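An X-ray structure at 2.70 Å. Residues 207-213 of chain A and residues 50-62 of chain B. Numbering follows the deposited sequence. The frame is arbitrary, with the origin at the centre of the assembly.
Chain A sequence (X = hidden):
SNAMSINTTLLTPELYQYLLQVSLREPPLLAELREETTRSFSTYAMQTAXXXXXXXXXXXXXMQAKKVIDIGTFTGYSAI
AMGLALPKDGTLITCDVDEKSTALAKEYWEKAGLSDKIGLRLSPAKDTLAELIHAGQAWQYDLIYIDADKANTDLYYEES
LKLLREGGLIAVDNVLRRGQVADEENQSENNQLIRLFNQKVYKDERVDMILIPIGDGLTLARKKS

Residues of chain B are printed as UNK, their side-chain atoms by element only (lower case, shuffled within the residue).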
ATOM      1  N   VAL A 207     -12.388  -8.995  -7.416  1.00 40.66           N
ATOM      2  CA  VAL A 207     -11.148  -8.419  -6.913  1.00 36.56           C
ATOM      3  C   VAL A 207     -11.095  -8.383  -5.391  1.00 36.61           C
ATOM      4  O   VAL A 207     -12.120  -8.461  -4.719  1.00 38.37           O
ATOM      5  CB  VAL A 207     -10.958  -6.973  -7.416  1.00 30.16           C
ATOM      6  CG1 VAL A 207     -10.883  -6.935  -8.926  1.00 30.78           C
ATOM      7  CG2 VAL A 207     -12.094  -6.087  -6.913  1.00 33.41           C
ATOM      8  N   ASP A 208      -9.880  -8.279  -4.862  1.00 33.60           N
ATOM      9  CA  ASP A 208      -9.663  -7.862  -3.484  1.00 35.09           C
ATOM     10  C   ASP A 208      -9.132  -6.440  -3.564  1.00 30.69           C
ATOM     11  O   ASP A 208      -8.297  -6.135  -4.416  1.00 28.66           O
ATOM     12  CB  ASP A 208      -8.648  -8.768  -2.783  1.00 34.35           C
ATOM     13  CG  ASP A 208      -9.203 -10.152  -2.491  1.00 41.67           C
ATOM     14  OD1 ASP A 208     -10.373 -10.246  -2.062  1.00 42.64           O
ATOM     15  OD2 ASP A 208      -8.473 -11.143  -2.702  1.00 45.53           O
HETATM   16  N   MSE A 209      -9.614  -5.562  -2.697  1.00 33.54           N
HETATM   17  CA  MSE A 209      -9.268  -4.152  -2.836  1.00 28.58           C
HETATM   18  C   MSE A 209      -8.947  -3.427  -1.536  1.00 32.71           C
HETATM   19  O   MSE A 209      -9.088  -3.970  -0.439  1.00 35.71           O
HETATM   20  CB  MSE A 209     -10.357  -3.406  -3.620  1.00 27.17           C
HETATM   21  CG  MSE A 209     -11.755  -3.493  -3.018  1.00 30.91           C
HETATM   22 SE   MSE A 209     -12.066  -2.178  -1.609  1.00 43.84          SE
HETATM   23  CE  MSE A 209     -12.043  -0.546  -2.679  1.00 25.87           C
ATOM     24  N   ILE A 210      -8.498  -2.190  -1.688  1.00 31.96           N
ATOM     25  CA  ILE A 210      -8.173  -1.329  -0.567  1.00 28.82           C
ATOM     26  C   ILE A 210      -8.114   0.090  -1.115  1.00 29.65           C
ATOM     27  O   ILE A 210      -7.767   0.292  -2.279  1.00 32.42           O
ATOM     28  CB  ILE A 210      -6.820  -1.715   0.056  1.00 27.23           C
ATOM     29  CG1 ILE A 210      -6.650  -1.086   1.441  1.00 33.65           C
ATOM     30  CG2 ILE A 210      -5.677  -1.311  -0.857  1.00 27.91           C
ATOM     31  CD1 ILE A 210      -7.519  -1.708   2.505  1.00 34.57           C
ATOM     32  N   LEU A 211      -8.476   1.069  -0.293  1.00 25.40           N
ATOM     33  CA  LEU A 211      -8.385   2.465  -0.707  1.00 26.03           C
ATOM     34  C   LEU A 211      -7.374   3.209   0.162  1.00 30.59           C
ATOM     35  O   LEU A 211      -7.626   3.479   1.339  1.00 30.26           O
ATOM     36  CB  LEU A 211      -9.756   3.138  -0.642  1.00 24.80           C
ATOM     37  CG  LEU A 211      -9.944   4.424  -1.453  1.00 26.15           C
ATOM     38  CD1 LEU A 211     -11.422   4.776  -1.540  1.00 27.50           C
ATOM     39  CD2 LEU A 211      -9.144   5.583  -0.872  1.00 24.47           C
ATOM     40  N   ILE A 212      -6.228   3.535  -0.427  1.00 25.52           N
ATOM     41  CA  ILE A 212      -5.148   4.189   0.297  1.00 25.19           C
ATOM     42  C   ILE A 212      -5.298   5.703   0.240  1.00 29.02           C
ATOM     43  O   ILE A 212      -5.399   6.279  -0.844  1.00 28.21           O
ATOM     44  CB  ILE A 212      -3.764   3.818  -0.285  1.00 28.75           C
ATOM     45  CG1 ILE A 212      -3.664   2.315  -0.560  1.00 28.98           C
ATOM     46  CG2 ILE A 212      -2.654   4.267   0.651  1.00 24.31           C
ATOM     47  CD1 ILE A 212      -3.515   1.475   0.682  1.00 25.85           C
ATOM     48  N   PRO A 213      -5.310   6.356   1.411  1.00 30.24           N
ATOM     49  CA  PRO A 213      -5.390   7.816   1.484  1.00 26.91           C
ATOM     50  C   PRO A 213      -4.031   8.471   1.217  1.00 28.35           C
ATOM     51  O   PRO A 213      -3.533   9.239   2.036  1.00 28.85           O
ATOM     52  CB  PRO A 213      -5.826   8.064   2.929  1.00 26.68           C
ATOM     53  CG  PRO A 213      -5.239   6.922   3.679  1.00 24.84           C
ATOM     54  CD  PRO A 213      -5.308   5.738   2.749  1.00 26.86           C
TER
ATOM     55  N   UNK B  50      -8.952  -2.278  11.545  1.00 32.00           N
ATOM     56  CA  UNK B  50      -9.526  -3.159  10.523  1.00 28.68           C
ATOM     57  C   UNK B  50      -9.010  -2.816   9.128  1.00 33.30           C
ATOM     58  O   UNK B  50      -8.691  -3.716   8.350  1.00 33.92           O
ATOM     59  c   UNK B  50      -9.983  -1.707  12.428  1.00 28.04           C
ATOM     60  c   UNK B  50     -11.218  -2.473  12.043  1.00 33.14           C
ATOM     61  c   UNK B  50     -11.024  -2.879  10.630  1.00 24.89           C
ATOM     62  N   UNK B  51      -8.914  -1.527   8.825  1.00 31.07           N
ATOM     63  CA  UNK B  51      -8.487  -1.089   7.502  1.00 31.39           C
ATOM     64  C   UNK B  51      -6.999  -1.337   7.263  1.00 31.72           C
ATOM     65  O   UNK B  51      -6.594  -1.638   6.141  1.00 34.83           O
ATOM     66  c   UNK B  51      -8.118   1.362   8.185  1.00 33.11           C
ATOM     67  o   UNK B  51      -9.596   0.749   9.945  1.00 31.78           O
ATOM     68  c   UNK B  51      -8.829   0.385   7.266  1.00 30.57           C
ATOM     69  c   UNK B  51      -8.898   1.653   9.450  1.00 32.79           C
ATOM     70  o   UNK B  51      -8.821   2.795   9.948  1.00 34.71           O
ATOM     71  N   UNK B  52      -6.189  -1.214   8.310  1.00 29.20           N
ATOM     72  CA  UNK B  52      -4.760  -1.478   8.178  1.00 32.76           C
ATOM     73  C   UNK B  52      -4.513  -2.971   7.974  1.00 35.09           C
ATOM     74  O   UNK B  52      -3.695  -3.370   7.146  1.00 30.58           O
ATOM     75  c   UNK B  52      -2.474  -0.997   9.178  1.00 28.75           C
ATOM     76  o   UNK B  52      -1.456  -1.602  11.258  1.00 38.94           O
ATOM     77  n   UNK B  52      -1.260   0.537  10.603  1.00 36.89           N
ATOM     78  c   UNK B  52      -3.980  -0.978   9.394  1.00 25.96           C
ATOM     79  c   UNK B  52      -1.686  -0.711  10.441  1.00 36.35           C
ATOM     80  N   UNK B  53      -5.231  -3.789   8.739  1.00 37.15           N
ATOM     81  CA  UNK B  53      -5.129  -5.236   8.619  1.00 27.57           C
ATOM     82  C   UNK B  53      -5.525  -5.685   7.220  1.00 30.18           C
ATOM     83  O   UNK B  53      -4.927  -6.599   6.657  1.00 30.01           O
ATOM     84  c   UNK B  53      -6.007  -5.911   9.654  1.00 29.19           C
ATOM     85  N   UNK B  54      -6.543  -5.039   6.663  1.00 32.79           N
ATOM     86  CA  UNK B  54      -7.022  -5.380   5.331  1.00 32.96           C
ATOM     87  C   UNK B  54      -5.942  -5.144   4.283  1.00 31.43           C
ATOM     88  O   UNK B  54      -5.825  -5.903   3.320  1.00 27.23           O
ATOM     89  c   UNK B  54     -10.193  -4.280   3.394  1.00 40.52           C
ATOM     90  n   UNK B  54     -10.458  -3.743   2.207  1.00 39.14           N
ATOM     91  o   UNK B  54     -11.025  -4.335   4.300  1.00 42.16           O
ATOM     92  c   UNK B  54      -8.799  -4.826   3.592  1.00 33.40           C
ATOM     93  c   UNK B  54      -8.279  -4.583   4.992  1.00 32.00           C
ATOM     94  N   UNK B  55      -5.157  -4.087   4.479  1.00 28.56           N
ATOM     95  CA  UNK B  55      -4.033  -3.786   3.605  1.00 24.60           C
ATOM     96  C   UNK B  55      -2.967  -4.868   3.719  1.00 29.73           C
ATOM     97  O   UNK B  55      -2.360  -5.254   2.723  1.00 26.56           O
ATOM     98  c   UNK B  55      -1.998  -2.099   1.904  1.00 28.76           C
ATOM     99  c   UNK B  55      -2.033  -2.094   3.431  1.00 29.82           C
ATOM    100  c   UNK B  55      -3.436  -2.421   3.961  1.00 28.65           C
ATOM    101  c   UNK B  55      -1.558  -0.755   3.976  1.00 24.64           C
ATOM    102  N   UNK B  56      -2.744  -5.347   4.940  1.00 29.29           N
ATOM    103  CA  UNK B  56      -1.806  -6.435   5.181  1.00 27.65           C
ATOM    104  C   UNK B  56      -2.235  -7.691   4.433  1.00 28.10           C
ATOM    105  O   UNK B  56      -1.417  -8.371   3.818  1.00 26.84           O
ATOM    106  c   UNK B  56      -1.049  -6.210   9.018  1.00 27.04           C
ATOM    107  c   UNK B  56      -1.028  -5.715   7.582  1.00 27.18           C
ATOM    108  c   UNK B  56      -1.702  -6.740   6.675  1.00 27.58           C
ATOM    109  c   UNK B  56       0.397  -5.442   7.127  1.00 27.81           C
ATOM    110  N   UNK B  57      -3.527  -7.994   4.502  1.00 29.06           N
ATOM    111  CA  UNK B  57      -4.077  -9.154   3.813  1.00 30.87           C
ATOM    112  C   UNK B  57      -3.847  -9.041   2.310  1.00 30.46           C
ATOM    113  O   UNK B  57      -3.520 -10.027   1.648  1.00 34.79           O
ATOM    114  c   UNK B  57      -5.563  -9.302   4.118  1.00 27.20           C
ATOM    115  N   UNK B  58      -4.012  -7.835   1.774  1.00 28.59           N
ATOM    116  CA  UNK B  58      -3.806  -7.608   0.350  1.00 29.95           C
ATOM    117  C   UNK B  58      -2.344  -7.824  -0.034  1.00 29.20           C
ATOM    118  O   UNK B  58      -2.051  -8.333  -1.114  1.00 30.54           O
ATOM    119  c   UNK B  58      -4.321  -5.916  -1.563  1.00 31.34           C
ATOM    120  c   UNK B  58      -4.264  -6.203  -0.055  1.00 26.48           C
ATOM    121  c   UNK B  58      -5.417  -6.729  -2.245  1.00 28.33           C
ATOM    122  c   UNK B  58      -4.526  -4.437  -1.828  1.00 27.97           C
ATOM    123  N   UNK B  59      -1.431  -7.446   0.856  1.00 25.22           N
ATOM    124  CA  UNK B  59      -0.003  -7.618   0.609  1.00 26.93           C
ATOM    125  C   UNK B  59       0.404  -9.088   0.578  1.00 28.80           C
ATOM    126  O   UNK B  59       1.227  -9.494  -0.242  1.00 31.00           O
ATOM    127  c   UNK B  59       1.524  -4.721   2.730  1.00 25.90           C
ATOM    128  c   UNK B  59       0.816  -6.869   1.659  1.00 28.38           C
ATOM    129  c   UNK B  59       0.721  -5.346   1.602  1.00 24.74           C
ATOM    130  c   UNK B  59       1.193  -4.840   0.257  1.00 16.90           C
ATOM    131  N   UNK B  60      -0.167  -9.879   1.479  1.00 27.01           N
ATOM    132  CA  UNK B  60       0.065 -11.318   1.485  1.00 27.79           C
ATOM    133  C   UNK B  60      -0.332 -11.925   0.139  1.00 36.12           C
ATOM    134  O   UNK B  60       0.374 -12.771  -0.409  1.00 39.21           O
ATOM    135  c   UNK B  60      -0.720 -12.019   2.620  1.00 29.29           C
ATOM    136  c   UNK B  60      -0.733 -13.531   2.413  1.00 28.85           C
ATOM    137  c   UNK B  60      -0.132 -11.665   3.977  1.00 23.33           C
ATOM    138  N   UNK B  61      -1.464 -11.481  -0.395  1.00 30.85           N
ATOM    139  CA  UNK B  61      -1.949 -11.997  -1.668  1.00 32.64           C
ATOM    140  C   UNK B  61      -1.088 -11.551  -2.852  1.00 37.49           C
ATOM    141  O   UNK B  61      -0.801 -12.345  -3.749  1.00 39.36           O
ATOM    142  c   UNK B  61      -4.384 -12.354  -0.971  1.00 37.28           C
ATOM    143  c   UNK B  61      -3.414 -11.611  -1.883  1.00 34.66           C
ATOM    144  c   UNK B  61      -6.810 -13.023  -0.980  1.00 42.51           C
ATOM    145  c   UNK B  61      -5.814 -11.885  -1.178  1.00 37.30           C
ATOM    146  n   UNK B  61      -7.518 -12.942   0.328  1.00 48.55           N
ATOM    147  N   UNK B  62      -0.670 -10.289  -2.852  1.00 32.82           N
ATOM    148  CA  UNK B  62       0.140  -9.762  -3.947  1.00 33.29           C
ATOM    149  C   UNK B  62       1.499 -10.446  -4.026  1.00 36.63           C
ATOM    150  O   UNK B  62       1.992 -10.756  -5.111  1.00 37.02           O
ATOM    151  c   UNK B  62      -0.645  -5.944  -3.847  1.00 31.83           C
ATOM    152  c   UNK B  62       0.317  -8.250  -3.813  1.00 32.96           C
ATOM    153  c   UNK B  62      -1.036  -7.483  -5.779  1.00 29.67           C
ATOM    154  c   UNK B  62      -0.854  -7.384  -4.274  1.00 32.50           C
TER

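Position 50 of chain B has three side-chain carbons that close a ring onto the backbone N, and it makes no contact with the chain A stretch; it is B:Pro50. Position 51 carries three carbons, the third bonded to two oxygens, a carboxylate. Its backbone O lies 3.8 Å from A:Ile210 CD1 while the end of its side chain leads away: B:Glu51. At 52, three carbons end in one oxygen and one nitrogen, and the CA-to-CB bond points away from the strand: B:Gln52. Position 53 has a single carbon, also directed away: B:Ala53.

Position 54 again shows three carbons, the third bearing one oxygen and one nitrogen, but here CA-to-CB points toward chain A and the nitrogen stands 3.0 Å from A:Met209 O. This is B:Gln54, extended. B:Gln54 NE2 carries the hydrogens and A:Met209 O can only accept, so the amide donates the hydrogen bond; the N-H...O angle of 153° supports it. B:Gln54 CG also packs 3.5 Å from A:Ile210 CD1.

Position 55 has four carbons forked at the second, with CB 4.3 Å from A:Ile210 CG1: B:Leu55. One branch end, B:Leu55 CD1, reaches A:Ile212 CD1 at 4.1 Å. Position 56 has the same forked set of four but is out of reach: B:Leu56. Position 57 has one carbon, out of reach of the strand: B:Ala57.

Position 58, four carbons forked at the second, points toward the strand, and both branch ends touch it: B:Leu58. B:Leu58 CD2 lies 3.5 Å from A:Ile210 CG2, and B:Leu58 CD1 lies 3.7 Å from A:Asp208 O. Position 59 repeats the fork without contact, B:Leu59; 60 has one carbon carrying two others, out of reach of the strand, B:Val60.

Position 61 has four carbons in a row ending in nitrogen, pointing toward the strand, with the nitrogen 3.7 Å from A:Asp208 OD2: B:Lys61. That pair is a long salt bridge, although B:Lys61 CE is nearer A:Asp208 OD2 at 3.0 Å. Position 62, forked again and out of reach, is B:Leu62.

The contact buries 401 Å² between the stretches, with the helix and strand axes 8.4 Å apart at closest approach and their directions 132° apart. A:Ile210, the residue most covered, fills the middle, where B:Gln54, B:Leu55 and B:Leu58 meet it. Around this apolar packing, the amide of B:Gln54 satisfies a strand carbonyl, and the long salt bridge adds a charged pairing farther along the helix. The regular i to i-4 backbone bonds hold positions 54, 58 and 61 on one helical face, so all three can point toward the strand.

Chain B, residues 50-62: PEQAQLLALLVKL
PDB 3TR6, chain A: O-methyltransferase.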